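Local atomic coordinates of jasmonate-induced oxygenase 2 (Arabidopsis thaliana, PDB entry 6LSV), a protein that hydroxylates jasmonic acid to 12-hydroxyjasmonate, using iron(II), 2-oxoglutarate and dioxygen, and so acts in jasmonate-mediated defence signalling. Residues 9-14 with 103-108; 3-8 with 122-127; 43-48 with 77-82; 88-93 with 261-266. All coordinates share one frame; numbering follows the deposited sequence.

Contact 1: residues 9-14 with 103-108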
loop_
_atom_site.group_PDB
_atom_site.type_symbol
_atom_site.label_atom_id
_atom_site.label_comp_id
_atom_site.label_asym_id
_atom_site.label_seq_id
_atom_site.Cartn_x
_atom_site.Cartn_y
_atom_site.Cartn_z
ATOM N N ARG A 9 1.757 18.556 10.240
ATOM C CA ARG A 9 0.653 17.939 9.514
ATOM C C ARG A 9 0.470 18.653 8.182
ATOM O O ARG A 9 0.192 19.856 8.150
ATOM C CB ARG A 9 -0.629 17.989 10.338
ATOM C CG ARG A 9 -0.484 17.391 11.724
ATOM C CD ARG A 9 -0.025 15.944 11.666
ATOM N NE ARG A 9 0.111 15.377 13.004
ATOM C CZ ARG A 9 0.499 14.131 13.257
ATOM N NH1 ARG A 9 0.795 13.310 12.259
ATOM N NH2 ARG A 9 0.596 13.708 14.509
ATOM N N VAL A 10 0.631 17.912 7.081
ATOM C CA VAL A 10 0.566 18.511 5.750
ATOM C C VAL A 10 -0.749 19.251 5.547
ATOM O O VAL A 10 -0.805 20.251 4.820
ATOM C CB VAL A 10 0.789 17.428 4.674
ATOM C CG1 VAL A 10 0.945 18.058 3.307
ATOM C CG2 VAL A 10 2.016 16.601 5.013
ATOM N N GLN A 11 -1.819 18.794 6.202
ATOM C CA GLN A 11 -3.085 19.514 6.134
ATOM C C GLN A 11 -2.948 20.928 6.686
ATOM O O GLN A 11 -3.579 21.863 6.177
ATOM C CB GLN A 11 -4.168 18.748 6.890
ATOM C CG GLN A 11 -5.554 19.325 6.704
ATOM C CD GLN A 11 -6.556 18.773 7.694
ATOM O OE1 GLN A 11 -6.229 17.914 8.516
ATOM N NE2 GLN A 11 -7.787 19.265 7.623
ATOM N N SER A 12 -2.129 21.106 7.728
ATOM C CA SER A 12 -1.926 22.438 8.291
ATOM C C SER A 12 -1.279 23.367 7.277
ATOM O O SER A 12 -1.606 24.557 7.215
ATOM C CB SER A 12 -1.066 22.362 9.553
ATOM O OG SER A 12 -1.619 21.478 10.510
ATOM N N LEU A 13 -0.350 22.840 6.479
ATOM C CA LEU A 13 0.301 23.658 5.462
ATOM C C LEU A 13 -0.683 24.055 4.368
ATOM O O LEU A 13 -0.742 25.222 3.965
ATOM C CB LEU A 13 1.501 22.909 4.879
ATOM C CG LEU A 13 2.430 22.261 5.910
ATOM C CD1 LEU A 13 3.409 21.304 5.246
ATOM C CD2 LEU A 13 3.172 23.333 6.690
ATOM N N ALA A 14 -1.479 23.098 3.889
ATOM C CA ALA A 14 -2.449 23.405 2.843
ATOM C C ALA A 14 -3.544 24.339 3.344
ATOM O O ALA A 14 -4.149 25.061 2.545
ATOM C CB ALA A 14 -3.061 22.115 2.297
ATOM N N MET A 103 -11.917 16.944 9.106
ATOM C CA MET A 103 -11.907 17.454 10.470
ATOM C C MET A 103 -10.775 18.456 10.652
ATOM O O MET A 103 -9.771 18.397 9.930
ATOM C CB MET A 103 -11.734 16.313 11.470
ATOM C CG MET A 103 -13.011 15.702 11.977
ATOM S SD MET A 103 -12.727 15.085 13.639
ATOM C CE MET A 103 -11.540 13.782 13.322
ATOM N N PRO A 104 -10.898 19.387 11.597
ATOM C CA PRO A 104 -9.746 20.222 11.954
ATOM C C PRO A 104 -8.570 19.358 12.388
ATOM O O PRO A 104 -8.746 18.309 13.010
ATOM C CB PRO A 104 -10.274 21.082 13.106
ATOM C CG PRO A 104 -11.753 21.137 12.879
ATOM C CD PRO A 104 -12.128 19.804 12.292
ATOM N N VAL A 105 -7.363 19.811 12.039
ATOM C CA VAL A 105 -6.155 19.034 12.310
ATOM C C VAL A 105 -6.047 18.694 13.792
ATOM O O VAL A 105 -5.663 17.578 14.161
ATOM C CB VAL A 105 -4.909 19.794 11.817
ATOM C CG1 VAL A 105 -3.693 18.908 11.898
ATOM C CG2 VAL A 105 -5.106 20.294 10.400
ATOM N N ASN A 106 -6.387 19.644 14.666
ATOM C CA ASN A 106 -6.238 19.416 16.100
ATOM C C ASN A 106 -7.246 18.417 16.654
ATOM O O ASN A 106 -7.134 18.045 17.827
ATOM C CB ASN A 106 -6.348 20.739 16.856
ATOM C CG ASN A 106 -5.202 21.679 16.545
ATOM O OD1 ASN A 106 -4.066 21.244 16.357
ATOM N ND2 ASN A 106 -5.493 22.973 16.489
ATOM N N ALA A 107 -8.214 17.974 15.851
ATOM C CA ALA A 107 -9.165 16.965 16.299
ATOM C C ALA A 107 -8.619 15.548 16.175
ATOM O O ALA A 107 -9.127 14.642 16.845
ATOM C CB ALA A 107 -10.473 17.088 15.513
ATOM N N LYS A 108 -7.606 15.336 15.332
ATOM C CA LYS A 108 -6.949 14.041 15.218
ATOM C C LYS A 108 -5.604 13.990 15.932
ATOM O O LYS A 108 -5.012 12.908 16.016
ATOM C CB LYS A 108 -6.737 13.670 13.742
ATOM C CG LYS A 108 -7.529 14.495 12.741
ATOM C CD LYS A 108 -6.981 14.294 11.333
ATOM C CE LYS A 108 -7.629 15.235 10.325
ATOM N NZ LYS A 108 -7.061 16.609 10.351
#
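The flat amide of Q11 has V105 at one face and M103 O and K108 NZ at its edge. V105 CG2 lies over the face, 3.4 Å from Q11 CD. At the edge, Q11 NE2 donates to M103 O at 3.2 Å, and this acceptor lies in the amide plane. The bond is nearly straight, with an N-H...O angle of 168°. K108 NZ approaches the other end of the amide, Q11 OE1. That hydrogen bond is modelled so short that its length is doubtful. K108 NZ also donates to M103 O, from above the carbonyl plane. It and Q11 NE2 reach this oxygen from opposite faces of its plane, so two bonds grip it. CG of Q11 is anti to its backbone N (chi1 -172°). The extended chain of Q11 slides past V105 in the opposite direction.

The other methyl of V105, CG1, meets the start of the helix. V105 CG1 sits 3.6 Å from both R9 CG and S12 OG. The charged end of R9 turns elsewhere, to a salt bridge with E109. D137 accepts hydrogen bonds from the backbone N of V10 and Q11, at the first turn of the helix.

R9 occupies the N-cap position of helix 10-15. This is a short N-terminal helix docked by its first turn on the loop after helix 87-102, in the N-terminal region of a plant 2-oxoglutarate-dependent dioxygenase.

Contact 2: residues 3-8 with 122-127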
loop_
_atom_site.group_PDB
_atom_site.type_symbol
_atom_site.label_atom_id
_atom_site.label_comp_id
_atom_site.label_asym_id
_atom_site.label_seq_id
_atom_site.Cartn_x
_atom_site.Cartn_y
_atom_site.Cartn_z
ATOM N N TRP A 3 10.166 10.599 17.276
ATOM C CA TRP A 3 10.577 11.206 16.024
ATOM C C TRP A 3 11.778 12.127 16.244
ATOM O O TRP A 3 11.917 12.732 17.310
ATOM C CB TRP A 3 9.422 12.000 15.421
ATOM C CG TRP A 3 8.139 11.231 15.316
ATOM C CD1 TRP A 3 7.028 11.375 16.099
ATOM C CD2 TRP A 3 7.822 10.217 14.354
ATOM N NE1 TRP A 3 6.045 10.506 15.691
ATOM C CE2 TRP A 3 6.506 9.783 14.623
ATOM C CE3 TRP A 3 8.524 9.630 13.297
ATOM C CZ2 TRP A 3 5.881 8.790 13.875
ATOM C CZ3 TRP A 3 7.900 8.644 12.556
ATOM C CH2 TRP A 3 6.592 8.235 12.849
ATOM N N PRO A 4 12.660 12.254 15.248
ATOM C CA PRO A 4 13.816 13.151 15.408
ATOM C C PRO A 4 13.442 14.620 15.500
ATOM O O PRO A 4 14.290 15.432 15.896
ATOM C CB PRO A 4 14.653 12.872 14.151
ATOM C CG PRO A 4 13.665 12.369 13.150
ATOM C CD PRO A 4 12.666 11.574 13.942
ATOM N N GLU A 5 12.205 14.978 15.172
ATOM C CA GLU A 5 11.761 16.362 15.102
ATOM C C GLU A 5 10.243 16.372 15.201
ATOM O O GLU A 5 9.599 15.350 14.934
ATOM C CB GLU A 5 12.223 17.021 13.793
ATOM C CG GLU A 5 12.123 16.097 12.598
ATOM C CD GLU A 5 12.736 16.684 11.350
ATOM O OE1 GLU A 5 13.334 17.777 11.433
ATOM O OE2 GLU A 5 12.612 16.052 10.280
ATOM N N PRO A 6 9.640 17.496 15.590
ATOM C CA PRO A 6 8.175 17.532 15.694
ATOM C C PRO A 6 7.517 17.367 14.333
ATOM O O PRO A 6 8.068 17.746 13.296
ATOM C CB PRO A 6 7.887 18.917 16.293
ATOM C CG PRO A 6 9.111 19.717 16.051
ATOM C CD PRO A 6 10.258 18.754 16.040
ATOM N N ILE A 7 6.320 16.791 14.349
ATOM C CA ILE A 7 5.602 16.450 13.125
ATOM C C ILE A 7 4.803 17.658 12.656
ATOM O O ILE A 7 4.074 18.278 13.439
ATOM C CB ILE A 7 4.679 15.240 13.344
ATOM C CG1 ILE A 7 5.395 13.928 13.020
ATOM C CG2 ILE A 7 3.478 15.334 12.442
ATOM C CD1 ILE A 7 6.709 13.753 13.708
ATOM N N VAL A 8 4.935 17.991 11.378
ATOM C CA VAL A 8 4.097 18.992 10.733
ATOM C C VAL A 8 3.019 18.257 9.950
ATOM O O VAL A 8 3.328 17.418 9.095
ATOM C CB VAL A 8 4.919 19.906 9.815
ATOM C CG1 VAL A 8 4.000 20.709 8.920
ATOM C CG2 VAL A 8 5.799 20.818 10.636
ATOM N N GLY A 122 -0.586 9.809 11.262
ATOM C CA GLY A 122 0.801 10.026 10.915
ATOM C C GLY A 122 0.962 10.999 9.763
ATOM O O GLY A 122 0.038 11.245 8.988
ATOM N N SER A 123 2.173 11.555 9.665
ATOM C CA SER A 123 2.529 12.440 8.560
ATOM C C SER A 123 3.869 12.121 7.914
ATOM O O SER A 123 4.200 12.744 6.901
ATOM C CB SER A 123 2.546 13.903 9.023
ATOM O OG SER A 123 1.246 14.464 8.943
ATOM N N ARG A 124 4.648 11.182 8.443
ATOM C CA ARG A 124 5.910 10.812 7.823
ATOM C C ARG A 124 6.167 9.331 8.059
ATOM O O ARG A 124 5.540 8.693 8.911
ATOM C CB ARG A 124 7.075 11.658 8.359
ATOM C CG ARG A 124 7.539 11.267 9.754
ATOM C CD ARG A 124 8.674 12.155 10.234
ATOM N NE ARG A 124 9.976 11.645 9.816
ATOM C CZ ARG A 124 11.066 12.394 9.677
ATOM N NH1 ARG A 124 11.021 13.695 9.924
ATOM N NH2 ARG A 124 12.204 11.837 9.288
ATOM N N LEU A 125 7.102 8.791 7.284
ATOM C CA LEU A 125 7.507 7.396 7.382
ATOM C C LEU A 125 9.027 7.361 7.368
ATOM O O LEU A 125 9.652 7.825 6.409
ATOM C CB LEU A 125 6.914 6.577 6.231
ATOM C CG LEU A 125 7.197 5.081 6.098
ATOM C CD1 LEU A 125 6.868 4.342 7.383
ATOM C CD2 LEU A 125 6.389 4.514 4.937
ATOM N N GLY A 126 9.618 6.839 8.435
ATOM C CA GLY A 126 11.049 6.909 8.632
ATOM C C GLY A 126 11.425 7.922 9.701
ATOM O O GLY A 126 10.630 8.764 10.125
ATOM N N VAL A 127 12.680 7.834 10.140
ATOM C CA VAL A 127 13.103 8.580 11.319
ATOM C C VAL A 127 14.402 9.340 11.074
ATOM O O VAL A 127 15.103 9.693 12.029
ATOM C CB VAL A 127 13.240 7.637 12.532
ATOM C CG1 VAL A 127 11.885 7.070 12.913
ATOM C CG2 VAL A 127 14.221 6.512 12.230
#
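W3, P4 and E5 gather round the side chain of R124. An irregular N-terminal arm here lies against the loop that joins strands 120-122 and 137-144, at one end of the main sheet of the jelly-roll (double-stranded beta-helix) fold.

The charged interaction is a salt bridge. R124 NH1 donates to E5 OE2 at 2.9 Å, in the plane of the guanidinium and on the anti lone pair of the oxygen. The carboxylate and guanidinium planes stand 62° apart. E5 OE2 also pairs with R24, so two arginines share it. R124 NH2 is held by the carbonyl of E128.

The rings make the next layer. P4 CG lies over one face of the guanidinium, offset toward its rim. The indole of W3 passes alongside the aliphatic part of R124, with W3 CZ3 3.9 Å from R124 CG. I7 CD1 covers one face of the indole, again near the rim. W3 NE1 is bound by the carbonyl of N113.

Apolar contacts flank this group. W3 CE3 meets V127 CG1 at 4.2 Å, and P4 CD meets V127 CB. I7 CG2 rests on S123 CB at 3.8 Å. S123 OG turns to D137. L125, in the same loop, touches the bound jasmonic acid.

One carbonyl oxygen serves both sides of the contact. G126 O lies at the edge of the indole, in its plane, 3.7 Å from W3 CZ3, and accepts a hydrogen bond from R124 NE at 3.0 Å.

Contact 3: residues 43-48 with 77-82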
loop_
_atom_site.group_PDB
_atom_site.type_symbol
_atom_site.label_atom_id
_atom_site.label_comp_id
_atom_site.label_asym_id
_atom_site.label_seq_id
_atom_site.Cartn_x
_atom_site.Cartn_y
_atom_site.Cartn_z
ATOM N N THR A 43 -3.629 6.668 -18.017
ATOM C CA THR A 43 -3.787 5.535 -18.915
ATOM C C THR A 43 -4.650 4.450 -18.284
ATOM O O THR A 43 -4.690 4.288 -17.062
ATOM C CB THR A 43 -2.426 4.956 -19.295
ATOM O OG1 THR A 43 -1.893 4.238 -18.176
ATOM C CG2 THR A 43 -1.461 6.071 -19.687
ATOM N N ASN A 44 -5.342 3.698 -19.139
ATOM C CA ASN A 44 -6.236 2.640 -18.688
ATOM C C ASN A 44 -5.460 1.385 -18.313
ATOM O O ASN A 44 -4.491 1.010 -18.979
ATOM C CB ASN A 44 -7.256 2.295 -19.774
ATOM C CG ASN A 44 -7.938 3.513 -20.345
ATOM O OD1 ASN A 44 -8.959 3.971 -19.832
ATOM N ND2 ASN A 44 -7.385 4.041 -21.421
ATOM N N ILE A 45 -5.905 0.731 -17.250
ATOM C CA ILE A 45 -5.348 -0.537 -16.789
ATOM C C ILE A 45 -6.355 -1.630 -17.128
ATOM O O ILE A 45 -7.509 -1.554 -16.686
ATOM C CB ILE A 45 -5.050 -0.512 -15.281
ATOM C CG1 ILE A 45 -4.233 0.731 -14.914
ATOM C CG2 ILE A 45 -4.329 -1.787 -14.859
ATOM C CD1 ILE A 45 -3.024 0.962 -15.796
ATOM N N PRO A 46 -5.977 -2.646 -17.904
ATOM C CA PRO A 46 -6.943 -3.689 -18.273
ATOM C C PRO A 46 -7.507 -4.378 -17.039
ATOM O O PRO A 46 -6.779 -4.709 -16.100
ATOM C CB PRO A 46 -6.119 -4.652 -19.136
ATOM C CG PRO A 46 -4.952 -3.835 -19.619
ATOM C CD PRO A 46 -4.653 -2.872 -18.509
ATOM N N ILE A 47 -8.821 -4.589 -17.046
ATOM C CA ILE A 47 -9.536 -5.073 -15.873
ATOM C C ILE A 47 -9.748 -6.576 -15.976
ATOM O O ILE A 47 -9.853 -7.149 -17.067
ATOM C CB ILE A 47 -10.883 -4.343 -15.687
ATOM C CG1 ILE A 47 -11.734 -4.449 -16.954
ATOM C CG2 ILE A 47 -10.655 -2.888 -15.298
ATOM C CD1 ILE A 47 -13.171 -4.024 -16.750
ATOM N N ILE A 48 -9.823 -7.214 -14.813
ATOM C CA ILE A 48 -10.061 -8.645 -14.693
ATOM C C ILE A 48 -11.436 -8.837 -14.074
ATOM O O ILE A 48 -11.703 -8.338 -12.972
ATOM C CB ILE A 48 -8.977 -9.328 -13.843
ATOM C CG1 ILE A 48 -7.582 -8.866 -14.276
ATOM C CG2 ILE A 48 -9.113 -10.837 -13.924
ATOM C CD1 ILE A 48 -7.140 -9.402 -15.619
ATOM N N PHE A 77 1.016 -5.730 -10.974
ATOM C CA PHE A 77 -0.266 -5.216 -10.513
ATOM C C PHE A 77 -1.321 -5.510 -11.569
ATOM O O PHE A 77 -1.007 -5.651 -12.753
ATOM C CB PHE A 77 -0.203 -3.708 -10.220
ATOM C CG PHE A 77 -0.076 -2.849 -11.451
ATOM C CD1 PHE A 77 1.166 -2.614 -12.026
ATOM C CD2 PHE A 77 -1.197 -2.270 -12.032
ATOM C CE1 PHE A 77 1.287 -1.823 -13.155
ATOM C CE2 PHE A 77 -1.082 -1.479 -13.164
ATOM C CZ PHE A 77 0.164 -1.257 -13.725
ATOM N N PHE A 78 -2.570 -5.612 -11.119
ATOM C CA PHE A 78 -3.707 -5.777 -12.013
ATOM C C PHE A 78 -4.949 -5.221 -11.327
ATOM O O PHE A 78 -4.979 -5.030 -10.109
ATOM C CB PHE A 78 -3.904 -7.247 -12.432
ATOM C CG PHE A 78 -4.111 -8.200 -11.285
ATOM C CD1 PHE A 78 -3.066 -8.533 -10.436
ATOM C CD2 PHE A 78 -5.346 -8.783 -11.071
ATOM C CE1 PHE A 78 -3.254 -9.413 -9.386
ATOM C CE2 PHE A 78 -5.539 -9.669 -10.024
ATOM C CZ PHE A 78 -4.491 -9.981 -9.180
ATOM N N GLN A 79 -5.973 -4.951 -12.129
ATOM C CA GLN A 79 -7.191 -4.295 -11.674
ATOM C C GLN A 79 -8.355 -5.269 -11.789
ATOM O O GLN A 79 -8.556 -5.878 -12.845
ATOM C CB GLN A 79 -7.456 -3.034 -12.499
ATOM C CG GLN A 79 -8.518 -2.114 -11.939
ATOM C CD GLN A 79 -8.623 -0.820 -12.721
ATOM O OE1 GLN A 79 -8.893 0.240 -12.153
ATOM N NE2 GLN A 79 -8.403 -0.897 -14.031
ATOM N N VAL A 80 -9.123 -5.413 -10.711
ATOM C CA VAL A 80 -10.192 -6.403 -10.637
ATOM C C VAL A 80 -11.535 -5.697 -10.490
ATOM O O VAL A 80 -11.667 -4.747 -9.710
ATOM C CB VAL A 80 -9.962 -7.406 -9.490
ATOM C CG1 VAL A 80 -8.630 -8.096 -9.665
ATOM C CG2 VAL A 80 -10.013 -6.717 -8.134
ATOM N N VAL A 81 -12.521 -6.157 -11.261
ATOM C CA VAL A 81 -13.912 -5.754 -11.125
ATOM C C VAL A 81 -14.726 -6.990 -10.765
ATOM O O VAL A 81 -14.265 -8.126 -10.904
ATOM C CB VAL A 81 -14.466 -5.095 -12.407
ATOM C CG1 VAL A 81 -13.597 -3.924 -12.833
ATOM C CG2 VAL A 81 -14.558 -6.113 -13.522
ATOM N N ASN A 82 -15.954 -6.757 -10.301
ATOM C CA ASN A 82 -16.881 -7.828 -9.926
ATOM C C ASN A 82 -16.226 -8.786 -8.933
ATOM O O ASN A 82 -16.073 -9.983 -9.183
ATOM C CB ASN A 82 -17.374 -8.586 -11.161
ATOM C CG ASN A 82 -18.185 -7.716 -12.093
ATOM O OD1 ASN A 82 -18.882 -6.799 -11.659
ATOM N ND2 ASN A 82 -18.091 -7.993 -13.388
HETATM O O HOH W 1 -8.034 1.844 -15.503
#
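I48 is joined to strand 77-81 by two backbone hydrogen bonds. I48 N donates to Q79 O at 2.7 Å, and I48 O accepts from V81 N at 2.9 Å. The I48 side chain lies on the same face of the sheet as F78 and V80. CG1 of I48 is anti to its carbonyl carbon (chi1 -47°) and reaches F78 CD2 at 3.9 Å. The two side chains cross at about a right angle.

Strands 47-49 and 77-81 run parallel, and helix 63-74 connects them. This is a beta-alpha-beta crossover at the edge of the main sheet. The helix covers the I48 and F78 face through I68, A71 and C72.

On the other face, Q79 stretches out with CG anti to its backbone N (chi1 -168°). Beyond CG the chain stays extended, and Q79 NE2 comes to 3.3 Å from I47 CG2. A water accepts from both Q79 NE2 and I45 N, and Q79 OE1 is held by the backbone N of H259. I47 CD1 meets V81 CG1 at 3.9 Å. I45 CG2 touches F77 CE2 at 3.7 Å.

Contact 4: residues 88-93 with 261-266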
loop_
_atom_site.group_PDB
_atom_site.type_symbol
_atom_site.label_atom_id
_atom_site.label_comp_id
_atom_site.label_asym_id
_atom_site.label_seq_id
_atom_site.Cartn_x
_atom_site.Cartn_y
_atom_site.Cartn_z
ATOM N N GLU A 88 -21.280 0.310 -2.661
ATOM C CA GLU A 88 -21.616 1.296 -1.640
ATOM C C GLU A 88 -20.677 1.198 -0.447
ATOM O O GLU A 88 -20.382 2.216 0.189
ATOM C CB GLU A 88 -23.070 1.141 -1.189
ATOM C CG GLU A 88 -23.446 -0.263 -0.765
ATOM C CD GLU A 88 -24.077 -1.065 -1.887
ATOM O OE1 GLU A 88 -24.899 -1.953 -1.579
ATOM O OE2 GLU A 88 -23.756 -0.809 -3.071
ATOM N N LEU A 89 -20.194 -0.006 -0.130
ATOM C CA LEU A 89 -19.212 -0.140 0.941
ATOM C C LEU A 89 -17.882 0.488 0.544
ATOM O O LEU A 89 -17.231 1.146 1.366
ATOM C CB LEU A 89 -19.026 -1.614 1.308
ATOM C CG LEU A 89 -17.970 -1.917 2.375
ATOM C CD1 LEU A 89 -18.305 -1.215 3.682
ATOM C CD2 LEU A 89 -17.837 -3.418 2.587
ATOM N N MET A 90 -17.468 0.302 -0.714
ATOM C CA MET A 90 -16.230 0.910 -1.191
ATOM C C MET A 90 -16.277 2.425 -1.070
ATOM O O MET A 90 -15.297 3.055 -0.657
ATOM C CB MET A 90 -15.972 0.506 -2.642
ATOM C CG MET A 90 -15.861 -0.987 -2.870
ATOM S SD MET A 90 -15.658 -1.368 -4.617
ATOM C CE MET A 90 -13.964 -0.857 -4.889
ATOM N N ASP A 91 -17.411 3.027 -1.425
ATOM C CA ASP A 91 -17.528 4.479 -1.368
ATOM C C ASP A 91 -17.727 4.972 0.062
ATOM O O ASP A 91 -17.205 6.030 0.433
ATOM C CB ASP A 91 -18.672 4.942 -2.267
ATOM C CG ASP A 91 -18.483 4.512 -3.711
ATOM O OD1 ASP A 91 -17.414 4.807 -4.287
ATOM O OD2 ASP A 91 -19.401 3.882 -4.272
ATOM N N ALA A 92 -18.474 4.223 0.878
ATOM C CA ALA A 92 -18.635 4.604 2.277
ATOM C C ALA A 92 -17.292 4.618 2.992
ATOM O O ALA A 92 -17.028 5.501 3.817
ATOM C CB ALA A 92 -19.610 3.657 2.976
ATOM N N ALA A 93 -16.428 3.649 2.681
ATOM C CA ALA A 93 -15.084 3.637 3.250
ATOM C C ALA A 93 -14.317 4.899 2.878
ATOM O O ALA A 93 -13.647 5.503 3.725
ATOM C CB ALA A 93 -14.331 2.392 2.779
ATOM N N HIS A 261 -15.281 1.453 -8.893
ATOM C CA HIS A 261 -15.560 0.343 -7.977
ATOM C C HIS A 261 -14.729 -0.892 -8.284
ATOM O O HIS A 261 -15.115 -2.013 -7.940
ATOM C CB HIS A 261 -17.047 0.003 -7.961
ATOM C CG HIS A 261 -17.908 1.159 -7.572
ATOM N ND1 HIS A 261 -18.698 1.836 -8.474
ATOM C CD2 HIS A 261 -18.072 1.785 -6.383
ATOM C CE1 HIS A 261 -19.330 2.816 -7.853
ATOM N NE2 HIS A 261 -18.967 2.806 -6.582
ATOM N N ALA A 262 -13.589 -0.692 -8.927
ATOM C CA ALA A 262 -12.558 -1.705 -9.038
ATOM C C ALA A 262 -11.494 -1.469 -7.970
ATOM O O ALA A 262 -11.355 -0.370 -7.425
ATOM C CB ALA A 262 -11.922 -1.685 -10.431
ATOM N N PHE A 263 -10.755 -2.528 -7.661
ATOM C CA PHE A 263 -9.552 -2.435 -6.850
ATOM C C PHE A 263 -8.332 -2.596 -7.743
ATOM O O PHE A 263 -8.412 -3.121 -8.857
ATOM C CB PHE A 263 -9.518 -3.509 -5.758
ATOM C CG PHE A 263 -10.525 -3.308 -4.669
ATOM C CD1 PHE A 263 -10.381 -2.278 -3.754
ATOM C CD2 PHE A 263 -11.601 -4.172 -4.541
ATOM C CE1 PHE A 263 -11.298 -2.102 -2.741
ATOM C CE2 PHE A 263 -12.526 -4.001 -3.530
ATOM C CZ PHE A 263 -12.372 -2.967 -2.625
ATOM N N ILE A 264 -7.193 -2.138 -7.242
ATOM C CA ILE A 264 -5.901 -2.450 -7.833
ATOM C C ILE A 264 -5.183 -3.386 -6.875
ATOM O O ILE A 264 -5.066 -3.090 -5.678
ATOM C CB ILE A 264 -5.075 -1.184 -8.117
ATOM C CG1 ILE A 264 -5.679 -0.422 -9.299
ATOM C CG2 ILE A 264 -3.628 -1.551 -8.412
ATOM C CD1 ILE A 264 -5.252 1.025 -9.389
ATOM N N VAL A 265 -4.751 -4.530 -7.388
ATOM C CA VAL A 265 -4.046 -5.533 -6.602
ATOM C C VAL A 265 -2.559 -5.345 -6.852
ATOM O O VAL A 265 -2.094 -5.465 -7.992
ATOM C CB VAL A 265 -4.506 -6.954 -6.965
ATOM C CG1 VAL A 265 -3.859 -7.983 -6.055
ATOM C CG2 VAL A 265 -6.021 -7.054 -6.890
ATOM N N ASN A 266 -1.814 -5.030 -5.799
ATOM C CA ASN A 266 -0.376 -4.822 -5.893
ATOM C C ASN A 266 0.348 -6.043 -5.350
ATOM O O ASN A 266 0.072 -6.486 -4.230
ATOM C CB ASN A 266 0.059 -3.579 -5.112
ATOM C CG ASN A 266 -0.283 -2.286 -5.825
ATOM O OD1 ASN A 266 -0.601 -2.282 -7.014
ATOM N ND2 ASN A 266 -0.207 -1.175 -5.101
#
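M90 and F263 meet tip to tip in a Met-aromatic contact. It joins helix 87-102 to strand 263-267 of the jelly-roll main sheet. The methyl CE of M90 lies over one face of the phenyl ring, 3.6 Å from the centroid of F263 and 17° off the ring normal. This is a CH-pi contact. A bend at chi3 turns CE of M90 onto the ring. M90 SD stands obliquely to the same ring.

One residue on, D91 makes the polar half of the first shell. H261 NE2 donates to D91 OD2 at 2.6 Å, with an N-H...O angle of 150°. The oxygen lies in the imidazole plane and uses its syn lone pair. The carboxylate plane is turned 73° from the ring.

Around these groups lies a second shell. R94, one turn further along the helix, holds D91 OD1 in a salt bridge. Y168 of helix 161-186 and I235 of the neighbouring strand also touch F263. The ring of H83 meets that of F263 at a slant. H83 NE2 also hydrogen-bonds to H261 O, the oxygen that lies 3.4 Å from M90 SD.

The four contacts form two touching pairs. Segments 3-8 and 9-14 follow one another, and contact 1 is nested inside the loop that contact 2 closes. R9 CD lies 3.4 Å from S123 OG, and L13 CD2 lies 3.5 Å from V8 CG1. Contacts 3 and 4 share the main sheet, where strands 77-81 and 263-267 are neighbours. V265 N probably donates to F78 O at 2.8 Å, and V80 N to F263 O at 3.0 Å. Contacts 2 and 3 lie on opposite sides of the chain's centre, with their own centres 34 Å apart. In contact 2 the W3 side chain is about 8 Å from the bound jasmonic acid. In contact 3 the F77 side chain is about 11 Å from the bound iron ion.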